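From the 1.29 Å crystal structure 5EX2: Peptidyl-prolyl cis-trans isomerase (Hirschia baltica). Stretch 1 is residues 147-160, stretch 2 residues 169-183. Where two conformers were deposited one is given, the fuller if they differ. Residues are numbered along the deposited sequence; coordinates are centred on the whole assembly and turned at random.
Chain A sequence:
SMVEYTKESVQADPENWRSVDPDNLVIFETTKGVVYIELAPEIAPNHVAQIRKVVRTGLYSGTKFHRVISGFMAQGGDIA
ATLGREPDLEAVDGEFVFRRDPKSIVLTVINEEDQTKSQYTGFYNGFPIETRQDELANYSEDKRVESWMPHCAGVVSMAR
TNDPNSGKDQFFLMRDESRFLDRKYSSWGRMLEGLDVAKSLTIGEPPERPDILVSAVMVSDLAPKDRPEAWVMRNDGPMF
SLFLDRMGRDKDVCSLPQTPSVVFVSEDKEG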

# COMPACT_ATOMS: atom_id res chain seq x y z
N SER A 147 -10.85 3.97 -11.35
CA SER A 147 -9.67 4.47 -10.65
C SER A 147 -8.79 3.30 -10.24
O SER A 147 -9.22 2.17 -10.25
CB SER A 147 -10.07 5.27 -9.42
OG SER A 147 -10.95 6.34 -9.78
N TRP A 148 -7.54 3.59 -9.90
CA TRP A 148 -6.63 2.54 -9.45
C TRP A 148 -5.56 3.14 -8.56
O TRP A 148 -5.38 4.35 -8.53
CB TRP A 148 -6.02 1.81 -10.66
CG TRP A 148 -5.36 2.69 -11.69
CD1 TRP A 148 -4.02 2.94 -11.82
CD2 TRP A 148 -6.00 3.41 -12.77
NE1 TRP A 148 -3.80 3.76 -12.89
CE2 TRP A 148 -4.99 4.08 -13.48
CE3 TRP A 148 -7.33 3.56 -13.18
CZ2 TRP A 148 -5.27 4.88 -14.58
CZ3 TRP A 148 -7.61 4.37 -14.28
CH2 TRP A 148 -6.58 5.01 -14.96
N MET A 149 -4.87 2.29 -7.80
CA MET A 149 -3.76 2.75 -7.00
C MET A 149 -2.49 2.45 -7.77
O MET A 149 -2.08 1.28 -7.86
CB MET A 149 -3.74 2.07 -5.64
CG MET A 149 -2.52 2.43 -4.82
SD MET A 149 -2.75 2.16 -3.05
CE MET A 149 -2.92 0.39 -2.97
N PRO A 150 -1.86 3.49 -8.32
CA PRO A 150 -0.68 3.23 -9.15
C PRO A 150 0.49 2.72 -8.35
O PRO A 150 0.55 2.93 -7.14
CB PRO A 150 -0.37 4.61 -9.73
CG PRO A 150 -0.90 5.56 -8.74
CD PRO A 150 -2.17 4.92 -8.25
N HIS A 151 1.40 2.03 -9.03
CA HIS A 151 2.48 1.36 -8.36
C HIS A 151 3.65 2.32 -8.10
O HIS A 151 4.74 2.19 -8.64
CB HIS A 151 2.88 0.14 -9.19
CG HIS A 151 1.86 -0.96 -9.13
ND1 HIS A 151 0.66 -0.91 -9.80
CD2 HIS A 151 1.87 -2.13 -8.45
CE1 HIS A 151 -0.03 -2.01 -9.53
NE2 HIS A 151 0.68 -2.76 -8.72
N CYS A 152 3.40 3.31 -7.25
CA CYS A 152 4.43 4.18 -6.73
C CYS A 152 5.30 3.38 -5.77
O CYS A 152 4.85 2.38 -5.23
CB CYS A 152 3.83 5.37 -5.95
SG CYS A 152 2.71 6.41 -6.81
N ALA A 153 6.52 3.85 -5.52
CA ALA A 153 7.33 3.33 -4.43
C ALA A 153 6.49 3.36 -3.17
O ALA A 153 5.83 4.37 -2.90
CB ALA A 153 8.60 4.13 -4.27
N GLY A 154 6.52 2.28 -2.40
CA GLY A 154 5.73 2.20 -1.20
C GLY A 154 4.46 1.37 -1.31
O GLY A 154 3.97 0.84 -0.32
N VAL A 155 3.92 1.26 -2.51
CA VAL A 155 2.72 0.48 -2.72
C VAL A 155 3.07 -0.99 -2.60
O VAL A 155 4.20 -1.40 -2.84
CB VAL A 155 2.09 0.87 -4.09
CG1 VAL A 155 0.99 -0.11 -4.54
CG2 VAL A 155 1.52 2.28 -3.96
N VAL A 156 2.08 -1.76 -2.21
CA VAL A 156 2.19 -3.20 -2.08
C VAL A 156 1.14 -3.84 -2.98
O VAL A 156 -0.00 -3.39 -3.01
CB VAL A 156 2.02 -3.63 -0.59
CG1 VAL A 156 2.18 -5.11 -0.42
CG2 VAL A 156 3.01 -2.89 0.29
N SER A 157 1.52 -4.87 -3.71
CA SER A 157 0.67 -5.42 -4.75
C SER A 157 0.78 -6.94 -4.81
O SER A 157 1.55 -7.52 -4.07
CB SER A 157 1.04 -4.78 -6.08
OG SER A 157 0.14 -5.13 -7.09
N MET A 158 -0.04 -7.55 -5.64
CA MET A 158 -0.14 -9.00 -5.68
C MET A 158 0.55 -9.57 -6.90
O MET A 158 0.28 -9.17 -8.02
CB MET A 158 -1.60 -9.42 -5.69
CG MET A 158 -1.83 -10.74 -5.02
SD MET A 158 -1.69 -10.57 -3.23
CE MET A 158 -1.64 -12.29 -2.75
N ALA A 159 1.45 -10.52 -6.68
CA ALA A 159 2.09 -11.20 -7.78
C ALA A 159 1.09 -12.08 -8.49
O ALA A 159 0.12 -12.54 -7.90
CB ALA A 159 3.24 -12.04 -7.30
N ARG A 160 1.33 -12.31 -9.77
CA ARG A 160 0.50 -13.21 -10.54
C ARG A 160 1.25 -13.66 -11.78
O ARG A 160 2.27 -13.06 -12.15
CB ARG A 160 -0.82 -12.54 -10.94
CG ARG A 160 -0.68 -11.34 -11.83
CD ARG A 160 -2.05 -11.00 -12.36
NE ARG A 160 -2.06 -9.92 -13.35
CZ ARG A 160 -2.09 -10.11 -14.67
NH1 ARG A 160 -2.05 -11.34 -15.19
NH2 ARG A 160 -2.14 -9.07 -15.49
N ASP A 169 -0.89 -15.83 -2.87
CA ASP A 169 -0.10 -15.54 -1.67
C ASP A 169 1.06 -14.59 -1.93
O ASP A 169 1.35 -13.71 -1.14
CB ASP A 169 0.42 -16.83 -1.03
CG ASP A 169 1.10 -17.76 -2.02
OD1 ASP A 169 1.11 -17.52 -3.24
OD2 ASP A 169 1.62 -18.78 -1.52
N GLN A 170 1.72 -14.75 -3.07
CA GLN A 170 2.89 -13.94 -3.36
C GLN A 170 2.52 -12.49 -3.56
O GLN A 170 1.53 -12.18 -4.23
CB GLN A 170 3.63 -14.46 -4.59
CG GLN A 170 4.20 -15.84 -4.37
CD GLN A 170 5.02 -16.32 -5.53
OE1 GLN A 170 5.95 -15.65 -5.96
NE2 GLN A 170 4.69 -17.50 -6.03
N PHE A 171 3.35 -11.61 -3.01
CA PHE A 171 3.11 -10.17 -3.03
C PHE A 171 4.39 -9.47 -3.43
O PHE A 171 5.47 -10.06 -3.39
CB PHE A 171 2.68 -9.68 -1.65
CG PHE A 171 3.70 -9.94 -0.61
CD1 PHE A 171 3.70 -11.13 0.09
CD2 PHE A 171 4.71 -9.03 -0.38
CE1 PHE A 171 4.69 -11.39 1.02
CE2 PHE A 171 5.70 -9.28 0.54
CZ PHE A 171 5.69 -10.47 1.24
N PHE A 172 4.30 -8.22 -3.85
CA PHE A 172 5.54 -7.49 -4.00
C PHE A 172 5.44 -6.10 -3.39
O PHE A 172 4.39 -5.44 -3.38
CB PHE A 172 6.02 -7.45 -5.44
CG PHE A 172 5.02 -6.99 -6.42
CD1 PHE A 172 4.07 -7.87 -6.92
CD2 PHE A 172 5.07 -5.71 -6.90
CE1 PHE A 172 3.17 -7.45 -7.87
CE2 PHE A 172 4.17 -5.29 -7.85
CZ PHE A 172 3.21 -6.16 -8.33
N LEU A 173 6.59 -5.72 -2.87
CA LEU A 173 6.81 -4.43 -2.23
C LEU A 173 7.46 -3.50 -3.24
O LEU A 173 8.55 -3.79 -3.74
CB LEU A 173 7.73 -4.57 -1.02
CG LEU A 173 7.32 -5.63 0.00
CD1 LEU A 173 8.36 -5.69 1.11
CD2 LEU A 173 5.94 -5.35 0.60
N MET A 174 6.78 -2.42 -3.60
CA MET A 174 7.32 -1.53 -4.62
C MET A 174 8.47 -0.70 -4.10
O MET A 174 8.33 0.05 -3.15
CB MET A 174 6.24 -0.60 -5.17
CG MET A 174 5.09 -1.29 -5.85
SD MET A 174 5.60 -2.44 -7.14
CE MET A 174 6.68 -1.42 -8.10
N ARG A 175 9.62 -0.85 -4.72
CA ARG A 175 10.83 -0.12 -4.35
C ARG A 175 10.99 1.16 -5.14
O ARG A 175 11.67 2.08 -4.71
CB ARG A 175 12.07 -0.99 -4.53
CG ARG A 175 12.14 -2.14 -3.55
CD ARG A 175 13.11 -3.22 -3.93
NE ARG A 175 14.51 -2.85 -4.14
CZ ARG A 175 15.55 -3.44 -3.53
NH1 ARG A 175 15.37 -4.32 -2.53
NH2 ARG A 175 16.78 -3.10 -3.88
N ASP A 176 10.35 1.23 -6.31
CA ASP A 176 10.45 2.40 -7.20
C ASP A 176 9.21 2.44 -8.07
O ASP A 176 8.55 1.41 -8.31
CB ASP A 176 11.72 2.33 -8.05
CG ASP A 176 11.95 3.61 -8.84
OD1 ASP A 176 12.25 4.65 -8.22
OD2 ASP A 176 11.83 3.58 -10.09
N GLU A 177 8.88 3.64 -8.54
CA GLU A 177 7.73 3.85 -9.40
C GLU A 177 7.77 2.92 -10.59
O GLU A 177 8.75 2.87 -11.33
CB GLU A 177 7.69 5.30 -9.86
CG GLU A 177 6.60 5.59 -10.92
CD GLU A 177 6.62 7.03 -11.43
OE1 GLU A 177 7.64 7.71 -11.21
OE2 GLU A 177 5.63 7.47 -12.05
N SER A 178 6.67 2.19 -10.78
CA SER A 178 6.58 1.19 -11.84
C SER A 178 5.23 1.22 -12.53
O SER A 178 4.39 0.34 -12.32
CB SER A 178 6.84 -0.19 -11.26
OG SER A 178 8.12 -0.23 -10.64
N ARG A 179 5.00 2.25 -13.35
CA ARG A 179 3.66 2.53 -13.84
C ARG A 179 3.21 1.54 -14.89
O ARG A 179 2.02 1.46 -15.19
CB ARG A 179 3.57 3.96 -14.39
CG ARG A 179 4.01 5.02 -13.39
CD ARG A 179 3.19 5.00 -12.09
NE ARG A 179 1.87 5.59 -12.29
CZ ARG A 179 1.64 6.90 -12.35
NH1 ARG A 179 2.64 7.76 -12.20
NH2 ARG A 179 0.40 7.35 -12.54
N PHE A 180 4.15 0.78 -15.44
CA PHE A 180 3.82 -0.29 -16.39
C PHE A 180 3.03 -1.42 -15.72
O PHE A 180 2.44 -2.24 -16.41
CB PHE A 180 5.10 -0.84 -17.04
CG PHE A 180 6.18 -1.14 -16.06
CD1 PHE A 180 7.11 -0.17 -15.70
CD2 PHE A 180 6.27 -2.39 -15.47
CE1 PHE A 180 8.10 -0.45 -14.78
CE2 PHE A 180 7.25 -2.67 -14.56
CZ PHE A 180 8.17 -1.69 -14.21
N LEU A 181 2.99 -1.44 -14.38
CA LEU A 181 2.15 -2.40 -13.67
C LEU A 181 0.71 -1.95 -13.52
O LEU A 181 -0.17 -2.76 -13.22
CB LEU A 181 2.69 -2.66 -12.28
CG LEU A 181 4.10 -3.21 -12.19
CD1 LEU A 181 4.44 -3.41 -10.72
CD2 LEU A 181 4.27 -4.50 -12.96
N ASP A 182 0.48 -0.65 -13.70
CA ASP A 182 -0.82 -0.08 -13.38
C ASP A 182 -1.92 -0.67 -14.26
O ASP A 182 -1.74 -0.88 -15.47
CB ASP A 182 -0.79 1.44 -13.56
CG ASP A 182 0.14 2.15 -12.60
OD1 ASP A 182 0.73 1.50 -11.72
OD2 ASP A 182 0.24 3.40 -12.72
N ARG A 183 -3.04 -0.96 -13.61
CA ARG A 183 -4.23 -1.56 -14.22
C ARG A 183 -4.00 -3.01 -14.65
O ARG A 183 -4.87 -3.61 -15.26
CB ARG A 183 -4.71 -0.72 -15.40
CG ARG A 183 -4.98 0.73 -15.04
CD ARG A 183 -5.54 1.53 -16.21
NE ARG A 183 -6.85 1.04 -16.59
CZ ARG A 183 -7.12 0.29 -17.66
NH1 ARG A 183 -6.16 -0.07 -18.51
NH2 ARG A 183 -8.37 -0.09 -17.88
O HOH W 1 -2.19 0.30 -10.44
O HOH W 2 0.15 -14.10 -5.66

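Two stretches of the isomerase pair as antiparallel strands, 155-158 against 171-174, and then as a loop that clasps His 151; together they bury 1049 Å² of surface. Stretch 2 opens at Asp 169, whose OD1 accepts a weak hydrogen bond from the next backbone nitrogen, Gln 170 N (2.8 Å). The flexible, unbranched side chain of Met 158 brings its CE to 3.6 Å from Asp 169 N and 3.5 Å from Gln 170 O. That same Gln 170 O accepts a hydrogen bond from Ala 159 N (3.0 Å), and water 2 joins the two stretches beside it, donating to Ala 159 O (2.7 Å) and Gln 170 O (2.8 Å). The small Ala 159 lets its CB come within 3.7 Å of Gln 170 CB.

Phe 171 lies across from Met 158 in a non-hydrogen-bonded pair, CA to CA 4.4 Å, and its ring leads away from stretch 1. Phe 172 faces Ser 157 in the hydrogen-bonded register: Phe 172 N donates to Ser 157 O (2.8 Å) and Ser 157 N to Phe 172 O (2.9 Å). With chi1 at p, the Phe 172 ring folds over its partner, and Ser 157 CB sits over one face, 3.8 Å from the ring centroid; a side chain as short as serine fits beneath it. Met 158 O meets the edge of this ring, 3.4 Å from Phe 172 CE1. On the same side of the sheet, Ser 157 OG hydrogen-bonds His 151 NE2 (2.9 Å), and the His 151 and Phe 172 rings meet rim to rim, centroids 6.0 Å apart.

Leu 173 pairs with Val 156 on the face that also carries Phe 171 and Met 158, where Leu 173 CD2 packs 3.8 Å from Val 156 CG2. Met 174 closes the ladder: its N donates to Val 155 O (2.9 Å), and its O receives Gly 154 N (3.0 Å) in a nearly linear bond. Gly 154 belongs to a type II turn, and its positive phi suits glycine, since a CB would jam against the preceding carbonyl. Met 174 SD approaches the edge of the His 151 ring, 4.0 Å from His 151 CD2.

Beyond the strand, Arg 175 O and Asp 176 CA border Ala 153 CB at 3.7 and 3.9 Å. Glu 177 CA makes a CH contact with His 151 O (3.5 Å), and Ser 178 N donates to that oxygen (2.9 Å). Arg 179 forms salt bridges through NH1 to Glu 177 OE2 (3.0 Å) and through NE to Asp 182 OD2 (2.8 Å), bracing the aspartate; its NE also lies 3.5 Å from Pro 150 CB. Leu 181 CB covers one face of the His 151 ring, 3.7 Å from its centroid. Asp 182 OD1 accepts from both His 151 N (2.8 Å) and His 151 ND1 (3.1 Å), fixing backbone and ring together. Finally, the aliphatic part of Arg 183 lies over Trp 148, its CD 3.6 Å from the six-membered ring centroid.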